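Local structure of uncharacterized protein MJ1062 (Methanocaldococcus jannaschii, 3EO4) at residues M28-S32 with Q43-K48; A127-E133 with N156-V162. The protein is of uncharacterised function, with a C-terminal GNAT domain, the part described here, that is probably an acyltransferase acting through a cofactor of the acetyl-CoA type. All coordinates share one frame; numbering follows the deposited sequence.

Overall arrangement
Both contacts belong to one GNAT domain and come in series along the chain, interaction 1 closing before interaction 2 opens. Interaction 1 ties the end of helix 24-31 to the loop ahead of helix 49-58, in the helical segment between strands 13-18 and 63-71. Interaction 2 pairs strands 126-132 and 157-163 in the smaller, three-stranded sheet. Their centres are 21 Å apart and their nearest atoms about 7 Å, without touching. Strand 92-97 of the larger sheet touches both: Leu96 meets Arg31, and Glu92 meets His128 and Arg130. A bound MES, probably from the crystallisation liquor, lies near Arg31, and a bound MES lies near Ile131.

Interaction 1 (M28-S32 with Q43-K48); sequences MAWRS and QKEPLK
Ser32 OG, just past the end of helix 24-31, is gripped by three partners. It accepts the backbone N-H of Leu47, with Leu47 N 3.2 Å from Ser32 OG, and donates its own proton to Met28 O at 2.8 Å from Ser32 OG, arriving 38° above that carbonyl plane. A water donates to it as well, 2.9 Å from Ser32 OG, and gives its other proton to Leu47 O, so the loop residue is held at both its N-H and its carbonyl. The serine rotamer (chi1 -57°) sets OG beside its own backbone N.

A second polar link is made by the Gln43 amide. Its NE2 lies 2.8 Å from Arg31 O, the bond somewhat bent at 145°, and also donates to Glu45 O, at 3.0 Å from Gln43 NE2.

Leu47 supplies the apolar part of the contact. Its CB meets CG of Met28, a selenomethionine, at 3.9 Å, the two chains running past each other in opposite directions, while Leu47 CD2 rests 3.6 Å from Arg31 CB and at the edge of the guanidinium. Pro46 packs its ring against Ser32 CB.

The contact thus fastens the C-terminal end of helix 24-31 to the loop whose last residue, Lys48, is the N-cap of helix 49-58. It lies at the subunit interface, where Asn33 of the second subunit hydrogen-bonds to Ser32 O. Tyr37 of helix 34-37 backs Gln43 and Pro46, Trp49 and His52 of helix 49-58 pack on Met28, and strand 92-97 meets Arg31 through Leu96.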
# COMPACT_ATOMS: atom_id res chain seq x y z
N MSE A 28 1.50 -0.64 -6.15
CA MSE A 28 2.77 -1.29 -5.77
C MSE A 28 2.80 -1.64 -4.27
O MSE A 28 3.32 -2.66 -3.89
CB MSE A 28 3.98 -0.43 -6.12
CG MSE A 28 5.29 -1.12 -5.83
SE MSE A 28 6.82 -0.03 -6.38
CE MSE A 28 6.34 1.60 -5.43
N ALA A 29 2.24 -0.78 -3.43
CA ALA A 29 2.25 -1.01 -1.99
C ALA A 29 1.48 -2.28 -1.58
O ALA A 29 1.92 -3.04 -0.70
CB ALA A 29 1.75 0.20 -1.24
N TRP A 30 0.36 -2.52 -2.23
CA TRP A 30 -0.36 -3.76 -2.05
C TRP A 30 0.44 -4.99 -2.52
O TRP A 30 0.53 -5.98 -1.82
CB TRP A 30 -1.67 -3.71 -2.81
CG TRP A 30 -2.68 -2.77 -2.23
CD1 TRP A 30 -2.85 -2.42 -0.90
CD2 TRP A 30 -3.69 -2.09 -2.97
NE1 TRP A 30 -3.93 -1.55 -0.78
CE2 TRP A 30 -4.45 -1.33 -2.04
CE3 TRP A 30 -4.03 -2.05 -4.34
CZ2 TRP A 30 -5.55 -0.54 -2.44
CZ3 TRP A 30 -5.10 -1.25 -4.73
CH2 TRP A 30 -5.86 -0.52 -3.77
N ARG A 31 1.02 -4.92 -3.71
CA ARG A 31 1.77 -6.06 -4.25
C ARG A 31 3.11 -6.35 -3.57
O ARG A 31 3.74 -7.38 -3.87
CB ARG A 31 2.01 -5.87 -5.76
CG ARG A 31 0.71 -5.75 -6.54
CD ARG A 31 0.96 -5.87 -8.04
NE ARG A 31 0.72 -7.24 -8.52
CZ ARG A 31 1.63 -8.20 -8.60
NH1 ARG A 31 1.27 -9.40 -9.04
NH2 ARG A 31 2.91 -7.97 -8.26
N SER A 32 3.57 -5.41 -2.75
CA SER A 32 4.84 -5.54 -2.05
C SER A 32 4.59 -6.03 -0.64
O SER A 32 5.50 -6.14 0.14
CB SER A 32 5.61 -4.22 -2.04
OG SER A 32 5.83 -3.75 -3.38
N GLN A 43 7.12 -14.80 -6.49
CA GLN A 43 7.55 -13.55 -5.85
C GLN A 43 8.00 -13.87 -4.43
O GLN A 43 7.27 -14.54 -3.68
CB GLN A 43 6.45 -12.48 -5.87
CG GLN A 43 6.94 -11.06 -5.53
CD GLN A 43 5.82 -10.00 -5.64
OE1 GLN A 43 4.89 -10.15 -6.42
NE2 GLN A 43 5.91 -8.94 -4.84
N LYS A 44 9.18 -13.41 -4.05
CA LYS A 44 9.74 -13.64 -2.72
C LYS A 44 10.20 -12.35 -2.08
O LYS A 44 10.84 -12.39 -1.03
CB LYS A 44 10.94 -14.59 -2.79
CG LYS A 44 10.73 -15.81 -3.65
CD LYS A 44 10.93 -17.10 -2.88
CE LYS A 44 9.58 -17.69 -2.47
NZ LYS A 44 9.78 -18.89 -1.59
N GLU A 45 9.90 -11.22 -2.72
CA GLU A 45 10.44 -9.91 -2.31
C GLU A 45 9.46 -8.81 -2.66
O GLU A 45 8.65 -8.98 -3.56
CB GLU A 45 11.78 -9.61 -3.00
CG GLU A 45 12.98 -10.52 -2.65
CD GLU A 45 13.39 -10.49 -1.17
OE1 GLU A 45 12.92 -9.59 -0.42
OE2 GLU A 45 14.19 -11.36 -0.75
N PRO A 46 9.53 -7.66 -1.95
CA PRO A 46 8.75 -6.51 -2.39
C PRO A 46 9.18 -6.08 -3.79
O PRO A 46 10.27 -6.43 -4.24
CB PRO A 46 9.13 -5.42 -1.37
CG PRO A 46 9.62 -6.15 -0.21
CD PRO A 46 10.33 -7.34 -0.75
N LEU A 47 8.33 -5.33 -4.48
CA LEU A 47 8.64 -4.86 -5.84
C LEU A 47 9.60 -3.69 -5.84
O LEU A 47 9.74 -3.00 -4.84
CB LEU A 47 7.34 -4.42 -6.51
CG LEU A 47 6.53 -5.37 -7.39
CD1 LEU A 47 6.68 -6.85 -7.04
CD2 LEU A 47 5.09 -4.92 -7.42
N LYS A 48 10.28 -3.46 -6.96
CA LYS A 48 11.05 -2.23 -7.12
C LYS A 48 10.27 -1.32 -8.08
O LYS A 48 9.65 -1.81 -9.02
CB LYS A 48 12.46 -2.53 -7.65
CG LYS A 48 13.16 -3.57 -6.80
CD LYS A 48 14.61 -3.79 -7.22
CE LYS A 48 15.10 -5.09 -6.63
NZ LYS A 48 16.53 -5.31 -6.94
O HOH W 1 8.04 -1.92 -2.83

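Interaction 2 (A127-E133 with N156-V162); sequences AHARILE and NEWIYEV
Glu133, just past the end of its strand, meets both Asn156 and Trp158. Its backbone N lies 2.8 Å from Asn156 O, and Trp158 NE1 donates to Glu133 OE2 at 3.1 Å. The acceptor lies close to the indole plane, while OE2 is met on the anti side of the carboxylate, 23° out of the carboxylate plane. The aliphatic part of Glu133 comes up at the indole edge. Lys149 and Lys152 add cation-pi contacts to the same indole.

Ile131 N to Trp158 O and Trp158 N to Ile131 O are each 2.8 Å, the mark of an antiparallel hydrogen-bonded pair. The Ile131 side chain crosses that of Tyr160 at about a right angle, CD1 making an off-centre CH-pi contact 4.1 Å from the Tyr160 ring centroid. In the GNAT fold this is the smaller sheet, where the last strand is inserted antiparallel between 126-132 and 148-150; helix 136-144, placed between the paired strands in sequence, packs on Ile131 and Tyr160.

Arg130 lies on the face that also carries His128 and Ile159, its side chain running alongside that of Ile159. Its chain bends at chi3 (70°), turning NH2 to within 2.8 Å of Glu157 OE1 in a salt bridge. The oxygen lies in the guanidinium plane but is approached from 40° out of the carboxylate plane. Ile159 CD1 sits over one guanidinium face, 3.9 Å above its plane, while Arg154 pairs with the second carboxylate oxygen of Glu157.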
# COMPACT_ATOMS: atom_id res chain seq x y z
N ALA A 127 -13.46 -16.89 -20.13
CA ALA A 127 -12.46 -16.17 -19.34
C ALA A 127 -11.83 -17.16 -18.37
O ALA A 127 -12.44 -18.20 -18.06
CB ALA A 127 -13.09 -14.97 -18.57
N HIS A 128 -10.62 -16.85 -17.90
CA HIS A 128 -9.95 -17.72 -16.96
C HIS A 128 -9.19 -16.96 -15.89
O HIS A 128 -9.04 -15.75 -15.97
CB HIS A 128 -9.04 -18.74 -17.68
CG HIS A 128 -7.83 -18.14 -18.33
ND1 HIS A 128 -7.82 -17.70 -19.63
CD2 HIS A 128 -6.57 -17.95 -17.87
CE1 HIS A 128 -6.62 -17.24 -19.94
NE2 HIS A 128 -5.84 -17.39 -18.89
N ALA A 129 -8.73 -17.69 -14.88
CA ALA A 129 -7.91 -17.14 -13.79
C ALA A 129 -6.77 -18.14 -13.56
O ALA A 129 -6.96 -19.33 -13.73
CB ALA A 129 -8.74 -16.97 -12.52
N ARG A 130 -5.58 -17.65 -13.23
CA ARG A 130 -4.44 -18.51 -12.86
C ARG A 130 -4.30 -18.39 -11.35
O ARG A 130 -4.20 -17.27 -10.84
CB ARG A 130 -3.12 -18.10 -13.54
CG ARG A 130 -3.20 -17.94 -15.06
CD ARG A 130 -1.83 -17.56 -15.70
NE ARG A 130 -0.92 -18.68 -15.62
CZ ARG A 130 -0.46 -19.38 -16.64
NH1 ARG A 130 -0.79 -19.07 -17.90
NH2 ARG A 130 0.37 -20.39 -16.39
N ILE A 131 -4.33 -19.52 -10.65
CA ILE A 131 -4.34 -19.48 -9.19
C ILE A 131 -3.34 -20.45 -8.57
O ILE A 131 -3.26 -21.64 -8.97
CB ILE A 131 -5.77 -19.73 -8.60
CG1 ILE A 131 -6.85 -18.89 -9.32
CG2 ILE A 131 -5.82 -19.40 -7.11
CD1 ILE A 131 -8.31 -19.29 -8.96
N LEU A 132 -2.57 -19.95 -7.61
CA LEU A 132 -1.67 -20.83 -6.85
C LEU A 132 -2.48 -21.71 -5.89
O LEU A 132 -3.49 -21.26 -5.30
CB LEU A 132 -0.64 -20.05 -6.05
CG LEU A 132 0.59 -19.39 -6.67
CD1 LEU A 132 1.56 -19.25 -5.53
CD2 LEU A 132 1.24 -20.19 -7.83
N GLU A 133 -2.05 -22.96 -5.79
CA GLU A 133 -2.67 -23.97 -4.96
C GLU A 133 -2.95 -23.51 -3.54
O GLU A 133 -3.90 -23.99 -2.93
CB GLU A 133 -1.78 -25.20 -4.88
CG GLU A 133 -1.73 -25.98 -6.14
CD GLU A 133 -0.80 -27.16 -6.05
OE1 GLU A 133 0.26 -27.00 -5.41
OE2 GLU A 133 -1.13 -28.23 -6.62
N ASN A 156 2.64 -25.71 -9.13
CA ASN A 156 1.72 -25.28 -8.05
C ASN A 156 0.63 -24.26 -8.45
O ASN A 156 -0.00 -23.62 -7.59
CB ASN A 156 2.51 -24.75 -6.83
CG ASN A 156 3.44 -25.80 -6.18
OD1 ASN A 156 4.12 -25.49 -5.21
ND2 ASN A 156 3.49 -27.04 -6.72
N GLU A 157 0.43 -24.09 -9.75
CA GLU A 157 -0.49 -23.12 -10.33
C GLU A 157 -1.54 -23.84 -11.21
O GLU A 157 -1.20 -24.77 -11.97
CB GLU A 157 0.31 -22.12 -11.17
CG GLU A 157 -0.44 -20.91 -11.68
CD GLU A 157 0.39 -20.09 -12.66
OE1 GLU A 157 0.83 -20.65 -13.68
OE2 GLU A 157 0.58 -18.89 -12.42
N TRP A 158 -2.80 -23.41 -11.10
CA TRP A 158 -3.92 -24.03 -11.81
C TRP A 158 -4.71 -23.00 -12.59
O TRP A 158 -4.92 -21.88 -12.13
CB TRP A 158 -4.86 -24.69 -10.81
CG TRP A 158 -4.21 -25.81 -10.15
CD1 TRP A 158 -3.58 -25.79 -8.95
CD2 TRP A 158 -4.05 -27.12 -10.68
NE1 TRP A 158 -3.05 -27.02 -8.68
CE2 TRP A 158 -3.32 -27.86 -9.73
CE3 TRP A 158 -4.47 -27.76 -11.86
CZ2 TRP A 158 -2.99 -29.20 -9.92
CZ3 TRP A 158 -4.14 -29.09 -12.05
CH2 TRP A 158 -3.41 -29.79 -11.08
N ILE A 159 -5.18 -23.41 -13.77
CA ILE A 159 -6.09 -22.60 -14.55
C ILE A 159 -7.51 -23.06 -14.26
O ILE A 159 -7.78 -24.28 -14.23
CB ILE A 159 -5.85 -22.78 -16.06
CG1 ILE A 159 -4.34 -22.82 -16.39
CG2 ILE A 159 -6.65 -21.75 -16.87
CD1 ILE A 159 -3.56 -21.65 -15.85
N TYR A 160 -8.38 -22.07 -14.04
CA TYR A 160 -9.78 -22.22 -13.77
C TYR A 160 -10.50 -21.42 -14.85
O TYR A 160 -10.15 -20.26 -15.07
CB TYR A 160 -10.11 -21.59 -12.40
CG TYR A 160 -9.66 -22.39 -11.21
CD1 TYR A 160 -10.57 -23.10 -10.46
CD2 TYR A 160 -8.31 -22.43 -10.83
CE1 TYR A 160 -10.17 -23.85 -9.37
CE2 TYR A 160 -7.89 -23.18 -9.73
CZ TYR A 160 -8.84 -23.89 -9.02
OH TYR A 160 -8.47 -24.62 -7.94
N GLU A 161 -11.50 -22.01 -15.51
CA GLU A 161 -12.16 -21.36 -16.66
C GLU A 161 -13.64 -21.27 -16.44
O GLU A 161 -14.22 -22.07 -15.71
CB GLU A 161 -11.90 -22.11 -17.97
CG GLU A 161 -10.45 -22.38 -18.25
CD GLU A 161 -10.14 -22.69 -19.71
OE1 GLU A 161 -8.94 -22.61 -20.08
OE2 GLU A 161 -11.08 -23.02 -20.50
N VAL A 162 -14.25 -20.30 -17.11
CA VAL A 162 -15.69 -20.14 -17.04
C VAL A 162 -16.21 -19.78 -18.43
O VAL A 162 -15.50 -19.12 -19.22
CB VAL A 162 -16.08 -19.04 -16.01
CG1 VAL A 162 -16.00 -17.64 -16.62
CG2 VAL A 162 -17.46 -19.31 -15.40